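Local atomic coordinates of transcriptional activator II (Enterobacteria phage lambda, PDB entry 1ZS4), a protein that binds promoter DNA as a homotetramer and activates transcription of the phage repressor and integrase genes, so that the virus can establish latency. Residues Leu18-Thr27 with Ile41-Ile49. Numbering follows the deposited sequence.
With nucleotides of chain A.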
loop_
_atom_site.group_PDB
_atom_site.type_symbol
_atom_site.label_atom_id
_atom_site.label_comp_id
_atom_site.label_asym_id
_atom_site.label_seq_id
_atom_site.Cartn_x
_atom_site.Cartn_y
_atom_site.Cartn_z
ATOM N N LEU C 18 5.484 22.243 13.506
ATOM C CA LEU C 18 4.714 21.235 14.225
ATOM C C LEU C 18 5.011 21.259 15.717
ATOM O O LEU C 18 4.095 21.269 16.526
ATOM C CB LEU C 18 5.012 19.838 13.670
ATOM C CG LEU C 18 4.462 19.521 12.280
ATOM C CD1 LEU C 18 5.003 18.154 11.854
ATOM C CD2 LEU C 18 2.930 19.540 12.280
ATOM N N LEU C 19 6.286 21.287 16.084
ATOM C CA LEU C 19 6.639 21.281 17.503
ATOM C C LEU C 19 6.095 22.540 18.175
ATOM O O LEU C 19 5.647 22.483 19.323
ATOM C CB LEU C 19 8.155 21.179 17.687
ATOM C CG LEU C 19 8.738 19.812 17.314
ATOM C CD1 LEU C 19 10.248 19.830 17.467
ATOM C CD2 LEU C 19 8.128 18.728 18.212
ATOM N N ASN C 20 6.117 23.672 17.473
ATOM C CA ASN C 20 5.585 24.901 18.072
ATOM C C ASN C 20 4.063 24.823 18.258
ATOM O O ASN C 20 3.533 25.326 19.247
ATOM C CB ASN C 20 5.936 26.124 17.220
ATOM C CG ASN C 20 5.405 27.416 17.818
ATOM O OD1 ASN C 20 5.783 27.797 18.931
ATOM N ND2 ASN C 20 4.513 28.092 17.090
ATOM N N LYS C 21 3.361 24.191 17.321
ATOM C CA LYS C 21 1.911 24.067 17.443
ATOM C C LYS C 21 1.577 23.205 18.659
ATOM O O LYS C 21 0.659 23.519 19.425
ATOM C CB LYS C 21 1.310 23.478 16.169
ATOM C CG LYS C 21 1.107 24.526 15.071
ATOM C CD LYS C 21 0.690 23.877 13.756
ATOM C CE LYS C 21 0.151 24.892 12.743
ATOM N NZ LYS C 21 -1.298 25.218 12.993
ATOM N N ILE C 22 2.321 22.122 18.855
ATOM C CA ILE C 22 2.086 21.271 20.023
ATOM C C ILE C 22 2.369 22.055 21.322
ATOM O O ILE C 22 1.614 21.971 22.301
ATOM C CB ILE C 22 3.003 20.021 20.002
ATOM C CG1 ILE C 22 2.574 19.069 18.876
ATOM C CG2 ILE C 22 2.958 19.309 21.365
ATOM C CD1 ILE C 22 3.570 17.937 18.641
ATOM N N ALA C 23 3.452 22.825 21.330
ATOM C CA ALA C 23 3.808 23.592 22.525
ATOM C C ALA C 23 2.798 24.677 22.863
ATOM O O ALA C 23 2.521 24.935 24.042
ATOM C CB ALA C 23 5.193 24.215 22.364
ATOM N N MET C 24 2.261 25.326 21.836
ATOM C CA MET C 24 1.284 26.389 22.042
ATOM C C MET C 24 -0.026 25.830 22.557
ATOM O O MET C 24 -0.671 26.455 23.391
ATOM C CB MET C 24 1.044 27.170 20.751
ATOM C CG MET C 24 2.241 28.029 20.344
ATOM S SD MET C 24 2.643 29.360 21.515
ATOM C CE MET C 24 3.913 28.559 22.525
ATOM N N LEU C 25 -0.426 24.661 22.062
ATOM C CA LEU C 25 -1.661 24.045 22.534
ATOM C C LEU C 25 -1.387 23.477 23.926
ATOM O O LEU C 25 -2.213 23.587 24.832
ATOM C CB LEU C 25 -2.092 22.902 21.600
ATOM C CG LEU C 25 -3.585 22.610 21.376
ATOM C CD1 LEU C 25 -3.734 21.214 20.779
ATOM C CD2 LEU C 25 -4.377 22.711 22.665
ATOM N N GLY C 26 -0.203 22.888 24.082
ATOM C CA GLY C 26 0.187 22.261 25.334
ATOM C C GLY C 26 0.329 20.773 25.055
ATOM O O GLY C 26 -0.450 20.214 24.287
ATOM N N THR C 27 1.320 20.122 25.655
ATOM C CA THR C 27 1.516 18.695 25.426
ATOM C C THR C 27 0.365 17.871 25.996
ATOM O O THR C 27 -0.194 17.014 25.296
ATOM C CB THR C 27 2.885 18.233 25.987
ATOM O OG1 THR C 27 3.930 18.913 25.268
ATOM C CG2 THR C 27 3.083 16.711 25.823
ATOM N N ILE C 41 2.754 11.944 23.441
ATOM C CA ILE C 41 2.980 13.146 22.634
ATOM C C ILE C 41 4.426 13.595 22.853
ATOM O O ILE C 41 5.136 13.934 21.895
ATOM C CB ILE C 41 2.000 14.289 23.009
ATOM C CG1 ILE C 41 0.555 13.842 22.729
ATOM C CG2 ILE C 41 2.335 15.582 22.214
ATOM C CD1 ILE C 41 0.348 13.340 21.312
ATOM N N SER C 42 4.869 13.549 24.106
ATOM C CA SER C 42 6.230 13.941 24.450
ATOM C C SER C 42 7.248 13.107 23.665
ATOM O O SER C 42 8.152 13.646 23.006
ATOM C CB SER C 42 6.455 13.750 25.959
ATOM O OG SER C 42 7.741 14.183 26.355
ATOM N N ARG C 43 7.090 11.784 23.707
ATOM C CA ARG C 43 8.025 10.910 23.013
ATOM C C ARG C 43 7.938 10.994 21.497
ATOM O O ARG C 43 8.956 10.853 20.812
ATOM C CB ARG C 43 7.859 9.469 23.512
ATOM C CG ARG C 43 8.498 9.303 24.896
ATOM C CD ARG C 43 8.238 7.973 25.606
ATOM N NE ARG C 43 9.209 7.851 26.700
ATOM C CZ ARG C 43 8.914 7.658 27.981
ATOM N NH1 ARG C 43 7.649 7.545 28.373
ATOM N NH2 ARG C 43 9.901 7.612 28.876
ATOM N N TRP C 44 6.741 11.246 20.971
ATOM C CA TRP C 44 6.570 11.353 19.525
ATOM C C TRP C 44 7.406 12.513 18.967
ATOM O O TRP C 44 7.850 12.449 17.825
ATOM C CB TRP C 44 5.101 11.567 19.140
ATOM C CG TRP C 44 4.179 10.369 19.305
ATOM C CD1 TRP C 44 4.486 9.151 19.840
ATOM C CD2 TRP C 44 2.779 10.332 18.993
ATOM N NE1 TRP C 44 3.351 8.353 19.898
ATOM C CE2 TRP C 44 2.292 9.058 19.381
ATOM C CE3 TRP C 44 1.888 11.257 18.423
ATOM C CZ2 TRP C 44 0.948 8.685 19.220
ATOM C CZ3 TRP C 44 0.553 10.891 18.261
ATOM C CH2 TRP C 44 0.097 9.608 18.660
ATOM N N LYS C 45 7.612 13.562 19.761
ATOM C CA LYS C 45 8.416 14.707 19.313
ATOM C C LYS C 45 9.798 14.248 18.873
ATOM O O LYS C 45 10.405 14.822 17.964
ATOM C CB LYS C 45 8.569 15.724 20.459
ATOM C CG LYS C 45 7.256 16.306 20.941
ATOM C CD LYS C 45 7.477 17.185 22.161
ATOM C CE LYS C 45 6.166 17.705 22.707
ATOM N NZ LYS C 45 6.314 18.394 24.051
ATOM N N ARG C 46 10.286 13.200 19.524
ATOM C CA ARG C 46 11.599 12.638 19.257
ATOM C C ARG C 46 11.561 11.480 18.275
ATOM O O ARG C 46 12.359 11.398 17.347
ATOM C CB ARG C 46 12.212 12.146 20.572
ATOM C CG ARG C 46 13.549 11.390 20.445
ATOM C CD ARG C 46 13.873 10.694 21.772
ATOM N NE ARG C 46 12.920 9.607 21.990
ATOM C CZ ARG C 46 12.627 9.072 23.170
ATOM N NH1 ARG C 46 13.217 9.517 24.278
ATOM N NH2 ARG C 46 11.730 8.097 23.235
ATOM N N ASP C 47 10.600 10.591 18.489
ATOM C CA ASP C 47 10.480 9.376 17.704
ATOM C C ASP C 47 9.777 9.446 16.366
ATOM O O ASP C 47 10.076 8.638 15.486
ATOM C CB ASP C 47 9.787 8.295 18.550
ATOM C CG ASP C 47 10.565 7.948 19.807
ATOM O OD1 ASP C 47 11.802 8.154 19.822
ATOM O OD2 ASP C 47 9.934 7.462 20.781
ATOM N N TRP C 48 8.850 10.388 16.205
ATOM C CA TRP C 48 8.064 10.468 14.972
ATOM C C TRP C 48 8.005 11.780 14.230
ATOM O O TRP C 48 7.874 11.789 13.014
ATOM C CB TRP C 48 6.616 10.027 15.238
ATOM C CG TRP C 48 6.519 8.576 15.534
ATOM C CD1 TRP C 48 6.293 7.994 16.753
ATOM C CD2 TRP C 48 6.759 7.508 14.615
ATOM N NE1 TRP C 48 6.393 6.622 16.647
ATOM C CE2 TRP C 48 6.678 6.298 15.347
ATOM C CE3 TRP C 48 7.043 7.454 13.245
ATOM C CZ2 TRP C 48 6.874 5.049 14.752
ATOM C CZ3 TRP C 48 7.239 6.212 12.648
ATOM C CH2 TRP C 48 7.154 5.023 13.405
ATOM N N ILE C 49 8.056 12.894 14.950
ATOM C CA ILE C 49 7.987 14.175 14.274
ATOM C C ILE C 49 9.094 14.321 13.219
ATOM O O ILE C 49 8.845 14.844 12.125
ATOM C CB ILE C 49 8.004 15.316 15.311
ATOM C CG1 ILE C 49 6.664 15.330 16.058
ATOM C CG2 ILE C 49 8.278 16.639 14.636
ATOM C CD1 ILE C 49 5.479 15.767 15.185
ATOM P P DG A 7 2.451 20.393 29.192
ATOM O OP1 DG A 7 1.932 21.463 28.326
ATOM O OP2 DG A 7 1.660 19.144 29.363
ATOM O "O5'" DG A 7 3.890 19.978 28.678
ATOM C "C5'" DG A 7 4.952 20.917 28.687
ATOM C "C4'" DG A 7 6.287 20.223 28.853
ATOM O "O4'" DG A 7 6.393 19.664 30.194
ATOM C "C3'" DG A 7 6.479 19.023 27.916
ATOM O "O3'" DG A 7 7.877 18.912 27.634
ATOM C "C2'" DG A 7 5.950 17.857 28.740
ATOM C "C1'" DG A 7 6.406 18.242 30.140
ATOM N N9 DG A 7 5.618 17.721 31.255
ATOM C C8 DG A 7 4.251 17.620 31.342
ATOM N N7 DG A 7 3.848 17.070 32.463
ATOM C C5 DG A 7 5.021 16.800 33.154
ATOM C C6 DG A 7 5.229 16.208 34.433
ATOM O O6 DG A 7 4.386 15.781 35.241
ATOM N N1 DG A 7 6.577 16.135 34.748
ATOM C C2 DG A 7 7.601 16.573 33.943
ATOM N N2 DG A 7 8.844 16.414 34.426
ATOM N N3 DG A 7 7.424 17.124 32.756
ATOM C C4 DG A 7 6.121 17.205 32.426
ATOM P P DT A 8 8.452 17.682 26.771
ATOM O OP1 DT A 8 9.520 18.274 25.917
ATOM O OP2 DT A 8 7.370 16.901 26.134
ATOM O "O5'" DT A 8 9.192 16.809 27.882
ATOM C "C5'" DT A 8 10.158 17.439 28.713
ATOM C "C4'" DT A 8 10.946 16.458 29.557
ATOM O "O4'" DT A 8 10.123 15.938 30.640
ATOM C "C3'" DT A 8 11.452 15.216 28.820
ATOM O "O3'" DT A 8 12.720 14.836 29.385
ATOM C "C2'" DT A 8 10.343 14.196 29.062
ATOM C "C1'" DT A 8 9.923 14.538 30.487
ATOM N N1 DT A 8 8.550 14.199 30.956
ATOM C C2 DT A 8 8.424 13.632 32.218
ATOM O O2 DT A 8 9.378 13.361 32.940
ATOM N N3 DT A 8 7.131 13.389 32.608
ATOM C C4 DT A 8 5.985 13.632 31.886
ATOM O O4 DT A 8 4.891 13.367 32.364
ATOM C C5 DT A 8 6.184 14.203 30.571
ATOM C C7 DT A 8 4.978 14.476 29.723
ATOM C C6 DT A 8 7.438 14.457 30.174
ATOM P P DT A 9 13.565 13.633 28.749
ATOM O OP1 DT A 9 14.982 14.073 28.820
ATOM O OP2 DT A 9 13.002 13.182 27.457
ATOM O "O5'" DT A 9 13.355 12.470 29.823
ATOM C "C5'" DT A 9 13.589 12.759 31.189
ATOM C "C4'" DT A 9 13.410 11.548 32.076
ATOM O "O4'" DT A 9 12.008 11.345 32.406
ATOM C "C3'" DT A 9 13.861 10.224 31.454
ATOM O "O3'" DT A 9 14.290 9.392 32.532
ATOM C "C2'" DT A 9 12.583 9.699 30.814
ATOM C "C1'" DT A 9 11.555 10.116 31.855
ATOM N N1 DT A 9 10.136 10.255 31.480
ATOM C C2 DT A 9 9.183 9.974 32.443
ATOM O O2 DT A 9 9.450 9.600 33.572
ATOM N N3 DT A 9 7.892 10.155 32.038
ATOM C C4 DT A 9 7.459 10.583 30.805
ATOM O O4 DT A 9 6.258 10.727 30.603
ATOM C C5 DT A 9 8.501 10.843 29.839
ATOM C C7 DT A 9 8.119 11.302 28.464
ATOM C C6 DT A 9 9.773 10.664 30.217
#
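Ile41 CG2 meets two methyls of segment 18-27, Ile22 CG2 and Thr27 CG2, in directions roughly at right angles, each at 3.9 Å. Thr30 and Ala31 of helix 27-34 also touch Ile41. Thr27 CG2 lies 4.0 Å from Ser42 N. Ser42 OG, anti to the backbone N (chi1 -177°), donates to OP2 of DT8 of chain A at 2.8 Å. Helix 38-47 is the recognition helix of the helix-turn-helix motif, and residues 41-47 run nearly antiparallel (168°) to residues 18-25. Arg43 fits this role: its guanidinium lays one face over the base of DT9 of chain A, and its NH2 hydrogen-bonds a guanine N7. Lys45 starts alongside the other segment, but its end closes in on it. Leu19 CD2 rests on Lys45 CG at 3.8 Å, and Ile22 CG2 meets its CE. The chain is extended beyond CG, which carries NZ to the DNA backbone. Lys45 NZ donates to Thr27 OG1 at 2.7 Å and to OP2 of DT8. OP2 thus receives both Lys45 and Ser42, while Thr27 N gives OP1 of DG7 of chain A a bent hydrogen bond (3.1 Å, 139°). Starting helix 49-59, Ile49 sends CG2 to Leu19 CD2 and CD1 to Leu18 CD1, each at 4.1 Å.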